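Local structure of putative oxidoreductase (Klebsiella pneumoniae subsp. pneumoniae MGH 78578, 3E82) at residues N126-S131 with N316-V321; S131-I136 with A188-G193. The protein is a putative oxidoreductase of the Gfo/Idh/MocA family, which probably binds a nicotinamide dinucleotide through its Rossmann-fold domain. All coordinates share one frame; numbering follows the deposited sequence.

Overall arrangement
Contact 1 joins the loop after strand 121-123, the last strand of the parallel Rossmann sheet, to the turn that leads into helix 320-339. Contact 2 packs the start of helix 131-142 against the C-terminal end of helix 176-192, in the C-terminal alpha/beta domain. Their centres lie about 11 Å apart and they share Ser131, where the loop of contact 1 becomes the helix of contact 2. The two meet directly: Arg128 O is 3.3 Å from Tyr133 CD2, and Arg128 NH1 packs 3.2 Å from Gln190 NE2. Contact 1 is the more central, about 6 Å from the chain centre against about 12 Å for contact 2.

Contact 1 of 2, residues N126-S131 with N316-V321; sequences NRRWDS and NPVPPV
The guanidinium of Arg128 reaches across to 316-321 without making a hydrogen bond there: NH1 comes within 3.3 Å of Pro317 O, but obliquely and at a poor angle for bonding. What it meets instead is a methyl. Val318 CG2 sits over one face of the guanidinium, displaced toward the rim and 3.9 Å from Arg128 NH1, while CG1 of the same valine approaches Arg128 NH2. CG of Arg128 is anti to the carbonyl carbon (chi1 -58°), and from CG to NE the chain runs extended, which carries the charged end across to Val318. The charge is answered outside the two segments, by salt bridges from NE to Asp186 and from NH2 to Glu322, which would hold the group in place over the valine. Val318 CG2 also meets the edge of the Trp129 ring, 4.4 Å from CH2, and Arg128 CB lies over one face of that indole. Residues 127-130 form a type I beta turn between the last strand of the Rossmann sheet and helix 131-142, and the side chains of its first and last residues are joined by a salt bridge, Arg127 NE to Asp130 OD2 at 2.7 Å, on the syn lone pair. In 316-321, Asn316 makes an Asx turn: its OD1 accepts from Val318 N at 3.0 Å, the donor lying above the carbonyl plane. Leu305 of helix 300-310 touches both Trp129 and Pro317.

Contact 2 of 2, residues S131-I136 with A188-G193; sequences SDYLGI and ALQLFG
The Tyr133 ring meets Leu191 and Gln190 obliquely, neither squarely over a face nor at the edge, while a water lies in the ring plane beside its hydroxyl. Phe192, on the other helix, has Leu191 CB over the centre of one ring face. Leu191 therefore serves two rings: its CB rests on its own neighbour, and its branch reaches out to Tyr133, with CG 3.8 Å from CE1 and CD1 3.9 Å from the same atom. The two side chains run alongside each other with opposite headings. With CG of Tyr133 anti to the backbone N (chi1 172°), the ring is directed at helix 176-192. Tyr133 OH ends 3.3 Å from Gln190 CB. The glutamine chain runs nearly perpendicular to the tyrosine, its amide plane turned 37° from the ring.

No direct hydrogen bond links the segments; the water supplies the polar link, 2.6 Å from Tyr133 OH and accepting from Gln190 NE2 at 3.1 Å. Gln190 is bent at chi2 (-71°), which folds its amide back to the water. Tyr133 OH has a further, weak hydrogen bond with Arg137, one turn on. Behind the interface, Ile136 packs on Phe241, Val243 and Val250 of the mixed sheet, and Phe192 meets Phe151 edge-to-face. The arrangement is helix-helix packing on one side of a mixed beta-sheet, as expected of the C-terminal alpha/beta domain in the Gfo/Idh/MocA family.

Contact 1 of 2, residues N126-S131 with N316-V321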
loop_
_atom_site.group_PDB
_atom_site.type_symbol
_atom_site.label_atom_id
_atom_site.label_comp_id
_atom_site.label_asym_id
_atom_site.label_seq_id
_atom_site.Cartn_x
_atom_site.Cartn_y
_atom_site.Cartn_z
ATOM N N ASN B 126 -14.647 -6.937 18.215
ATOM C CA ASN B 126 -16.003 -6.833 17.711
ATOM C C ASN B 126 -16.174 -6.503 16.237
ATOM O O ASN B 126 -17.280 -6.169 15.816
ATOM C CB ASN B 126 -16.726 -5.766 18.537
ATOM C CG ASN B 126 -16.189 -4.368 18.276
ATOM O OD1 ASN B 126 -14.980 -4.169 18.139
ATOM N ND2 ASN B 126 -17.084 -3.393 18.210
ATOM N N ARG B 127 -15.116 -6.611 15.444
ATOM C CA ARG B 127 -15.237 -6.243 14.037
ATOM C C ARG B 127 -15.306 -7.419 13.061
ATOM O O ARG B 127 -15.261 -7.228 11.843
ATOM C CB ARG B 127 -14.083 -5.304 13.658
ATOM C CG ARG B 127 -13.823 -4.166 14.667
ATOM C CD ARG B 127 -15.014 -3.219 14.821
ATOM N NE ARG B 127 -15.351 -2.549 13.567
ATOM C CZ ARG B 127 -14.737 -1.463 13.097
ATOM N NH1 ARG B 127 -13.750 -0.900 13.785
ATOM N NH2 ARG B 127 -15.096 -0.953 11.924
ATOM N N ARG B 128 -15.438 -8.630 13.596
ATOM C CA ARG B 128 -15.509 -9.837 12.776
ATOM C C ARG B 128 -16.869 -10.014 12.111
ATOM O O ARG B 128 -17.055 -10.919 11.296
ATOM C CB ARG B 128 -15.213 -11.067 13.636
ATOM C CG ARG B 128 -13.855 -11.020 14.314
ATOM C CD ARG B 128 -13.622 -12.242 15.191
ATOM N NE ARG B 128 -12.264 -12.229 15.719
ATOM C CZ ARG B 128 -11.658 -13.271 16.280
ATOM N NH1 ARG B 128 -12.286 -14.438 16.402
ATOM N NH2 ARG B 128 -10.410 -13.142 16.720
ATOM N N TRP B 129 -17.818 -9.151 12.456
ATOM C CA TRP B 129 -19.154 -9.246 11.884
ATOM C C TRP B 129 -19.584 -7.981 11.149
ATOM O O TRP B 129 -20.772 -7.723 10.988
ATOM C CB TRP B 129 -20.140 -9.592 13.000
ATOM C CG TRP B 129 -19.749 -10.880 13.650
ATOM C CD1 TRP B 129 -20.068 -12.143 13.229
ATOM C CD2 TRP B 129 -18.881 -11.040 14.776
ATOM N NE1 TRP B 129 -19.451 -13.077 14.027
ATOM C CE2 TRP B 129 -18.715 -12.429 14.984
ATOM C CE3 TRP B 129 -18.224 -10.146 15.630
ATOM C CZ2 TRP B 129 -17.918 -12.945 16.011
ATOM C CZ3 TRP B 129 -17.429 -10.662 16.656
ATOM C CH2 TRP B 129 -17.284 -12.051 16.834
ATOM N N ASP B 130 -18.601 -7.198 10.714
ATOM C CA ASP B 130 -18.847 -5.966 9.976
ATOM C C ASP B 130 -19.276 -6.280 8.542
ATOM O O ASP B 130 -18.791 -7.236 7.937
ATOM C CB ASP B 130 -17.582 -5.106 9.956
ATOM C CG ASP B 130 -17.339 -4.386 11.275
ATOM O OD1 ASP B 130 -18.031 -4.704 12.263
ATOM O OD2 ASP B 130 -16.458 -3.505 11.323
ATOM N N SER B 131 -20.181 -5.463 8.010
ATOM C CA SER B 131 -20.686 -5.650 6.657
ATOM C C SER B 131 -19.552 -5.726 5.626
ATOM O O SER B 131 -19.528 -6.639 4.801
ATOM C CB SER B 131 -21.667 -4.522 6.291
ATOM O OG SER B 131 -21.048 -3.246 6.343
ATOM N N ASN B 316 -15.464 -20.691 22.837
ATOM C CA ASN B 316 -15.293 -19.245 22.970
ATOM C C ASN B 316 -15.153 -18.691 21.548
ATOM O O ASN B 316 -14.278 -19.118 20.799
ATOM C CB ASN B 316 -14.002 -18.968 23.746
ATOM C CG ASN B 316 -13.836 -17.508 24.133
ATOM O OD1 ASN B 316 -14.444 -16.612 23.538
ATOM N ND2 ASN B 316 -12.983 -17.261 25.131
ATOM N N PRO B 317 -16.009 -17.739 21.153
ATOM C CA PRO B 317 -15.878 -17.203 19.791
ATOM C C PRO B 317 -14.587 -16.411 19.587
ATOM O O PRO B 317 -14.085 -16.293 18.464
ATOM C CB PRO B 317 -17.121 -16.333 19.642
ATOM C CG PRO B 317 -17.318 -15.813 21.050
ATOM C CD PRO B 317 -17.095 -17.065 21.886
ATOM N N VAL B 318 -14.046 -15.869 20.673
ATOM C CA VAL B 318 -12.817 -15.100 20.591
ATOM C C VAL B 318 -11.898 -15.498 21.733
ATOM O O VAL B 318 -11.815 -14.804 22.743
ATOM C CB VAL B 318 -13.094 -13.590 20.687
ATOM C CG1 VAL B 318 -11.786 -12.804 20.521
ATOM C CG2 VAL B 318 -14.127 -13.186 19.640
ATOM N N PRO B 319 -11.218 -16.645 21.601
ATOM C CA PRO B 319 -10.308 -17.094 22.660
ATOM C C PRO B 319 -9.190 -16.079 22.872
ATOM O O PRO B 319 -8.730 -15.429 21.926
ATOM C CB PRO B 319 -9.809 -18.437 22.145
ATOM C CG PRO B 319 -9.925 -18.294 20.645
ATOM C CD PRO B 319 -11.249 -17.604 20.486
ATOM N N PRO B 320 -8.742 -15.924 24.124
ATOM C CA PRO B 320 -7.679 -14.969 24.450
ATOM C C PRO B 320 -6.386 -15.087 23.645
ATOM O O PRO B 320 -5.717 -14.080 23.394
ATOM C CB PRO B 320 -7.476 -15.164 25.958
ATOM C CG PRO B 320 -7.960 -16.567 26.222
ATOM C CD PRO B 320 -9.153 -16.707 25.309
ATOM N N VAL B 321 -6.031 -16.299 23.238
ATOM C CA VAL B 321 -4.817 -16.489 22.455
ATOM C C VAL B 321 -4.888 -15.748 21.105
ATOM O O VAL B 321 -3.859 -15.373 20.536
ATOM C CB VAL B 321 -4.537 -17.990 22.211
ATOM C CG1 VAL B 321 -5.583 -18.587 21.278
ATOM C CG2 VAL B 321 -3.138 -18.165 21.660
#

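Contact 2 of 2, residues S131-I136 with A188-G193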
loop_
_atom_site.group_PDB
_atom_site.type_symbol
_atom_site.label_atom_id
_atom_site.label_comp_id
_atom_site.label_asym_id
_atom_site.label_seq_id
_atom_site.Cartn_x
_atom_site.Cartn_y
_atom_site.Cartn_z
ATOM N N SER B 131 -20.181 -5.463 8.010
ATOM C CA SER B 131 -20.686 -5.650 6.657
ATOM C C SER B 131 -19.552 -5.726 5.626
ATOM O O SER B 131 -19.528 -6.639 4.801
ATOM C CB SER B 131 -21.667 -4.522 6.291
ATOM O OG SER B 131 -21.048 -3.246 6.343
ATOM N N ASP B 132 -18.608 -4.786 5.678
ATOM C CA ASP B 132 -17.499 -4.803 4.722
ATOM C C ASP B 132 -16.653 -6.067 4.829
ATOM O O ASP B 132 -16.370 -6.711 3.820
ATOM C CB ASP B 132 -16.606 -3.557 4.869
ATOM C CG ASP B 132 -16.321 -3.189 6.318
ATOM O OD1 ASP B 132 -16.337 -4.080 7.198
ATOM O OD2 ASP B 132 -16.062 -1.995 6.566
ATOM N N TYR B 133 -16.254 -6.428 6.044
ATOM C CA TYR B 133 -15.451 -7.628 6.248
ATOM C C TYR B 133 -16.201 -8.896 5.833
ATOM O O TYR B 133 -15.658 -9.728 5.104
ATOM C CB TYR B 133 -15.032 -7.741 7.711
ATOM C CG TYR B 133 -14.362 -9.052 8.065
ATOM C CD1 TYR B 133 -13.094 -9.368 7.581
ATOM C CD2 TYR B 133 -14.992 -9.965 8.909
ATOM C CE1 TYR B 133 -12.462 -10.562 7.939
ATOM C CE2 TYR B 133 -14.372 -11.160 9.275
ATOM C CZ TYR B 133 -13.111 -11.449 8.791
ATOM O OH TYR B 133 -12.484 -12.608 9.186
ATOM N N LEU B 134 -17.439 -9.050 6.296
ATOM C CA LEU B 134 -18.225 -10.229 5.938
ATOM C C LEU B 134 -18.370 -10.334 4.424
ATOM O O LEU B 134 -18.287 -11.427 3.865
ATOM C CB LEU B 134 -19.614 -10.181 6.584
ATOM C CG LEU B 134 -19.643 -10.438 8.094
ATOM C CD1 LEU B 134 -21.083 -10.329 8.607
ATOM C CD2 LEU B 134 -19.068 -11.818 8.385
ATOM N N GLY B 135 -18.592 -9.195 3.773
ATOM C CA GLY B 135 -18.729 -9.184 2.328
ATOM C C GLY B 135 -17.459 -9.665 1.642
ATOM O O GLY B 135 -17.503 -10.550 0.794
ATOM N N ILE B 136 -16.324 -9.078 2.014
ATOM C CA ILE B 136 -15.032 -9.455 1.445
ATOM C C ILE B 136 -14.733 -10.926 1.693
ATOM O O ILE B 136 -14.257 -11.634 0.802
ATOM C CB ILE B 136 -13.884 -8.613 2.054
ATOM C CG1 ILE B 136 -13.969 -7.173 1.541
ATOM C CG2 ILE B 136 -12.537 -9.247 1.737
ATOM C CD1 ILE B 136 -14.025 -7.052 0.024
ATOM N N ALA B 188 -7.463 -9.901 9.362
ATOM C CA ALA B 188 -6.473 -10.571 8.527
ATOM C C ALA B 188 -6.106 -11.953 9.074
ATOM O O ALA B 188 -6.040 -12.929 8.323
ATOM C CB ALA B 188 -5.217 -9.704 8.403
ATOM N N LEU B 189 -5.865 -12.041 10.379
ATOM C CA LEU B 189 -5.497 -13.314 10.989
ATOM C C LEU B 189 -6.637 -14.323 10.864
ATOM O O LEU B 189 -6.412 -15.499 10.595
ATOM C CB LEU B 189 -5.130 -13.107 12.467
ATOM C CG LEU B 189 -3.962 -12.150 12.726
ATOM C CD1 LEU B 189 -3.680 -12.043 14.224
ATOM C CD2 LEU B 189 -2.736 -12.648 11.980
ATOM N N GLN B 190 -7.864 -13.852 11.058
ATOM C CA GLN B 190 -9.035 -14.719 10.946
ATOM C C GLN B 190 -9.113 -15.310 9.534
ATOM O O GLN B 190 -9.434 -16.486 9.353
ATOM C CB GLN B 190 -10.311 -13.927 11.251
ATOM C CG GLN B 190 -10.585 -13.694 12.736
ATOM C CD GLN B 190 -11.011 -14.967 13.466
ATOM O OE1 GLN B 190 -10.203 -15.634 14.118
ATOM N NE2 GLN B 190 -12.285 -15.315 13.340
ATOM N N LEU B 191 -8.814 -14.484 8.536
ATOM C CA LEU B 191 -8.855 -14.928 7.145
ATOM C C LEU B 191 -7.681 -15.804 6.733
ATOM O O LEU B 191 -7.863 -16.818 6.064
ATOM C CB LEU B 191 -8.881 -13.716 6.192
ATOM C CG LEU B 191 -10.177 -12.905 6.091
ATOM C CD1 LEU B 191 -9.981 -11.721 5.158
ATOM C CD2 LEU B 191 -11.293 -13.806 5.586
ATOM N N PHE B 192 -6.477 -15.426 7.149
ATOM C CA PHE B 192 -5.286 -16.139 6.708
ATOM C C PHE B 192 -4.395 -16.830 7.728
ATOM O O PHE B 192 -3.405 -17.457 7.342
ATOM C CB PHE B 192 -4.419 -15.154 5.916
ATOM C CG PHE B 192 -5.189 -14.340 4.916
ATOM C CD1 PHE B 192 -5.755 -14.947 3.794
ATOM C CD2 PHE B 192 -5.349 -12.963 5.091
ATOM C CE1 PHE B 192 -6.470 -14.196 2.857
ATOM C CE2 PHE B 192 -6.065 -12.202 4.160
ATOM C CZ PHE B 192 -6.625 -12.817 3.043
ATOM N N GLY B 193 -4.712 -16.728 9.012
ATOM C CA GLY B 193 -3.835 -17.340 9.995
ATOM C C GLY B 193 -2.662 -16.400 10.248
ATOM O O GLY B 193 -2.697 -15.236 9.833
HETATM O O HOH W 1 -13.754 -13.890 11.067
#